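Local coordinates for nitrogenase molybdenum-iron protein beta chain (Clostridium pasteurianum, PDB 4WES) that forms, with the alpha chain, the molybdenum-iron protein of nitrogenase, which reduces dinitrogen to ammonia, and shares the [8Fe-7S] cluster with that chain, at the interface of chains B and A. Sequence-based numbering; all coordinates share one arbitrary frame. Chains: chain A, Nitrogenase molybdenum-iron protein beta chain; chain B, Nitrogenase molybdenum-iron protein alpha chain.

The interface of chains B and A. Residues chain B 508-511, 514; chain A 270, 300, 303-304, 311, 332-335.
This patch joins the alpha and beta chains of the nitrogenase MoFe tetramer, both members of the NifD/NifK family. A short 3-10 turn of the alpha chain, B:510-513, and the methionine after it rest on helices 290-305 and 321-333 of the beta chain. B:Met514 buries 70 Å². Its CG stands anti to the carbonyl carbon (chi1 -61°), and the chain beyond runs extended. The B:Met514 and A:Glu333 side chains cross at about a right angle. The methyl B:Met514 CE lies 3.7 Å from the backbone A:Glu333 O. Nearer the backbone, B:Met514 CB meets A:Ile300 CD1 at 3.9 Å. The A:Glu333 chain is also extended, carrying its carboxylate to the start of helix 270-284. There A:Val270 N donates to A:Glu333 OE1 at 3.0 Å, from above the carboxylate plane. This bond holds the glutamate, and the helix start may stabilise its charge. B:Ala511 turns its CB to A:Ile304 CG1 and A:Met303 CB. Water 1 bridges the chains, 2.8 Å from B:Ala511 N and 2.7 Å from A:Glu333 O. B:Pro510 sets its ring over the end of helix 321-333, with B:Pro510 CD 3.6 Å from A:Gly335 CA. A:Gln311 meets this ring tip to tip, its OE1 facing B:Pro510 CD, and crosses B:Thr509 at about a right angle. A:Gln311 NE2 donates to A:Leu334 O at 2.9 Å, on a lone pair in the carbonyl plane. This bent bond helps to set the amide's rotation, though the acceptor lies 29° out of the amide plane.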
ATOM      1  N   TYR B 508       2.095 -22.621  16.120  1.00  9.93           N
ATOM      2  CA  TYR B 508       3.251 -22.959  15.272  1.00 10.97           C
ATOM      3  C   TYR B 508       3.815 -21.764  14.505  1.00 10.11           C
ATOM      4  O   TYR B 508       4.711 -21.929  13.672  1.00 11.46           O
ATOM      5  CB  TYR B 508       2.896 -24.158  14.367  1.00 10.25           C
ATOM      6  CG  TYR B 508       2.763 -25.418  15.178  1.00 10.70           C
ATOM      7  CD1 TYR B 508       3.838 -26.225  15.411  1.00 15.79           C
ATOM      8  CD2 TYR B 508       1.558 -25.817  15.710  1.00 10.75           C
ATOM      9  CE1 TYR B 508       3.735 -27.374  16.155  1.00 16.81           C
ATOM     10  CE2 TYR B 508       1.447 -26.942  16.480  1.00 10.93           C
ATOM     11  CZ  TYR B 508       2.538 -27.737  16.705  1.00 13.22           C
ATOM     12  OH  TYR B 508       2.449 -28.889  17.462  1.00 16.30           O
ATOM     13  N   THR B 509       3.364 -20.557  14.839  1.00  8.97           N
ATOM     14  CA  THR B 509       3.978 -19.343  14.270  1.00  9.38           C
ATOM     15  C   THR B 509       5.471 -19.312  14.619  1.00  8.78           C
ATOM     16  O   THR B 509       5.846 -19.364  15.783  1.00  9.09           O
ATOM     17  CB  THR B 509       3.251 -18.118  14.842  1.00  9.37           C
ATOM     18  OG1 THR B 509       1.921 -18.064  14.292  1.00  9.27           O
ATOM     19  CG2 THR B 509       3.938 -16.823  14.502  1.00  9.44           C
ATOM     20  N   PRO B 510       6.357 -19.198  13.613  1.00  8.64           N
ATOM     21  CA  PRO B 510       7.799 -19.322  13.916  1.00  8.45           C
ATOM     22  C   PRO B 510       8.343 -18.269  14.848  1.00  8.68           C
ATOM     23  O   PRO B 510       9.312 -18.550  15.569  1.00  9.23           O
ATOM     24  CB  PRO B 510       8.438 -19.288  12.536  1.00  9.30           C
ATOM     25  CG  PRO B 510       7.392 -19.865  11.630  1.00  9.61           C
ATOM     26  CD  PRO B 510       6.103 -19.297  12.171  1.00  9.45           C
ATOM     27  N   ALA B 511       7.797 -17.052  14.811  1.00  8.94           N
ATOM     28  CA  ALA B 511       8.408 -15.954  15.563  1.00  9.12           C
ATOM     29  C   ALA B 511       8.457 -16.193  17.066  1.00  8.49           C
ATOM     30  O   ALA B 511       9.264 -15.570  17.754  1.00  9.97           O
ATOM     31  CB  ALA B 511       7.708 -14.638  15.256  1.00 11.22           C
ATOM     32  N   MET B 514      11.899 -16.873  18.070  1.00  9.93           N
ATOM     33  CA  MET B 514      12.884 -15.905  17.608  1.00 10.56           C
ATOM     34  C   MET B 514      12.989 -14.701  18.530  1.00  9.93           C
ATOM     35  O   MET B 514      13.702 -13.747  18.217  1.00 11.29           O
ATOM     36  CB  MET B 514      12.537 -15.417  16.218  1.00 11.40           C
ATOM     37  CG  MET B 514      12.499 -16.495  15.171  1.00 12.53           C
ATOM     38  SD  MET B 514      11.825 -15.835  13.640  1.00 15.11           S
ATOM     39  CE  MET B 514      11.560 -17.348  12.783  1.00 16.22           C
TER
ATOM     40  N   VAL A 270      14.762 -11.725   9.650  1.00  8.56           N
ATOM     41  CA  VAL A 270      15.264 -11.849  11.015  1.00  8.78           C
ATOM     42  C   VAL A 270      16.675 -12.436  11.019  1.00  9.02           C
ATOM     43  O   VAL A 270      17.638 -11.767  11.449  1.00  9.95           O
ATOM     44  CB  VAL A 270      14.331 -12.703  11.902  1.00  9.73           C
ATOM     45  CG1 VAL A 270      14.901 -12.786  13.315  1.00 11.15           C
ATOM     46  CG2 VAL A 270      12.921 -12.140  11.910  1.00 10.28           C
ATOM     47  N   ILE A 300       9.815  -8.418  15.611  1.00  7.87           N
ATOM     48  CA  ILE A 300       9.244  -9.622  16.179  1.00  7.46           C
ATOM     49  C   ILE A 300       7.795  -9.352  16.635  1.00  8.18           C
ATOM     50  O   ILE A 300       6.896 -10.179  16.399  1.00  8.35           O
ATOM     51  CB  ILE A 300      10.113 -10.150  17.315  1.00  8.77           C
ATOM     52  CG1 ILE A 300      11.504 -10.585  16.835  1.00  9.69           C
ATOM     53  CG2 ILE A 300       9.402 -11.273  18.063  1.00 10.83           C
ATOM     54  CD1 ILE A 300      11.504 -11.688  15.794  1.00 12.82           C
ATOM     55  N   MET A 303       5.628  -9.392  13.553  1.00  7.68           N
ATOM     56  CA  MET A 303       5.487 -10.730  13.038  1.00  7.96           C
ATOM     57  C   MET A 303       4.467 -11.535  13.836  1.00  8.14           C
ATOM     58  O   MET A 303       3.656 -12.297  13.265  1.00  8.11           O
ATOM     59  CB  MET A 303       6.830 -11.466  13.037  1.00  7.93           C
ATOM     60  CG  MET A 303       7.811 -10.829  12.059  1.00  7.87           C
ATOM     61  SD  MET A 303       9.479 -11.526  12.173  1.00  8.79           S
ATOM     62  CE  MET A 303       9.257 -13.206  11.536  1.00  9.88           C
ATOM     63  N   ILE A 304       4.480 -11.378  15.159  1.00  7.77           N
ATOM     64  CA  ILE A 304       3.537 -12.046  16.015  1.00  7.68           C
ATOM     65  C   ILE A 304       2.157 -11.376  15.879  1.00  7.49           C
ATOM     66  O   ILE A 304       1.144 -12.089  15.708  1.00  7.87           O
ATOM     67  CB  ILE A 304       4.017 -12.082  17.468  1.00  8.11           C
ATOM     68  CG1 ILE A 304       5.281 -12.935  17.568  1.00  9.23           C
ATOM     69  CG2 ILE A 304       2.932 -12.668  18.363  1.00  9.45           C
ATOM     70  CD1 ILE A 304       6.004 -12.855  18.892  1.00 10.25           C
ATOM     71  N   GLN A 311       0.339 -17.212   8.156  1.00  7.90           N
ATOM     72  CA  GLN A 311       0.664 -18.598   8.342  1.00  8.19           C
ATOM     73  C   GLN A 311       0.126 -19.405   7.178  1.00  8.46           C
ATOM     74  O   GLN A 311      -1.074 -19.327   6.842  1.00  9.52           O
ATOM     75  CB  GLN A 311       0.075 -19.181   9.629  1.00  8.07           C
ATOM     76  CG  GLN A 311       0.518 -18.503  10.906  1.00  7.68           C
ATOM     77  CD  GLN A 311       2.014 -18.221  10.895  1.00  8.39           C
ATOM     78  OE1 GLN A 311       2.822 -19.154  10.943  1.00  8.49           O
ATOM     79  NE2 GLN A 311       2.385 -16.953  10.801  1.00  8.47           N
ATOM     80  N   ILE A 332       9.754 -17.855   5.093  1.00  7.58           N
ATOM     81  CA  ILE A 332       9.690 -18.988   6.012  1.00  7.95           C
ATOM     82  C   ILE A 332       9.586 -18.495   7.464  1.00  7.63           C
ATOM     83  O   ILE A 332       8.786 -19.009   8.262  1.00  8.21           O
ATOM     84  CB  ILE A 332      10.891 -19.940   5.812  1.00  8.27           C
ATOM     85  CG1 ILE A 332      10.799 -20.578   4.421  1.00  9.09           C
ATOM     86  CG2 ILE A 332      10.934 -20.983   6.922  1.00  9.57           C
ATOM     87  CD1 ILE A 332      12.028 -21.361   4.017  1.00 10.58           C
ATOM     88  N   GLU A 333      10.407 -17.513   7.831  1.00  7.72           N
ATOM     89  CA  GLU A 333      10.369 -16.958   9.181  1.00  7.74           C
ATOM     90  C   GLU A 333       9.022 -16.371   9.559  1.00  7.65           C
ATOM     91  O   GLU A 333       8.653 -16.381  10.733  1.00  8.18           O
ATOM     92  CB  GLU A 333      11.452 -15.879   9.335  1.00  7.75           C
ATOM     93  CG  GLU A 333      12.866 -16.456   9.285  1.00  8.00           C
ATOM     94  CD  GLU A 333      13.962 -15.405   9.191  1.00  8.91           C
ATOM     95  OE1 GLU A 333      13.731 -14.311   8.655  1.00  9.18           O
ATOM     96  OE2 GLU A 333      15.083 -15.747   9.641  1.00 10.97           O
ATOM     97  N   LEU A 334       8.276 -15.883   8.553  1.00  7.92           N
ATOM     98  CA  LEU A 334       6.952 -15.321   8.773  1.00  7.37           C
ATOM     99  C   LEU A 334       5.890 -16.387   8.962  1.00  7.94           C
ATOM    100  O   LEU A 334       4.750 -16.052   9.312  1.00  8.94           O
ATOM    101  CB  LEU A 334       6.582 -14.425   7.607  1.00  7.51           C
ATOM    102  CG  LEU A 334       7.354 -13.117   7.539  1.00  8.24           C
ATOM    103  CD1 LEU A 334       7.187 -12.443   6.207  1.00  9.78           C
ATOM    104  CD2 LEU A 334       6.976 -12.155   8.667  1.00  8.63           C
ATOM    105  N   GLY A 335       6.227 -17.646   8.684  1.00  7.88           N
ATOM    106  CA  GLY A 335       5.276 -18.755   8.716  1.00  8.01           C
ATOM    107  C   GLY A 335       4.635 -19.046   7.384  1.00  7.36           C
ATOM    108  O   GLY A 335       3.733 -19.884   7.323  1.00  8.23           O
TER
HETATM  109  O   HOH W   1       6.576 -16.023  12.478  1.00 10.18           O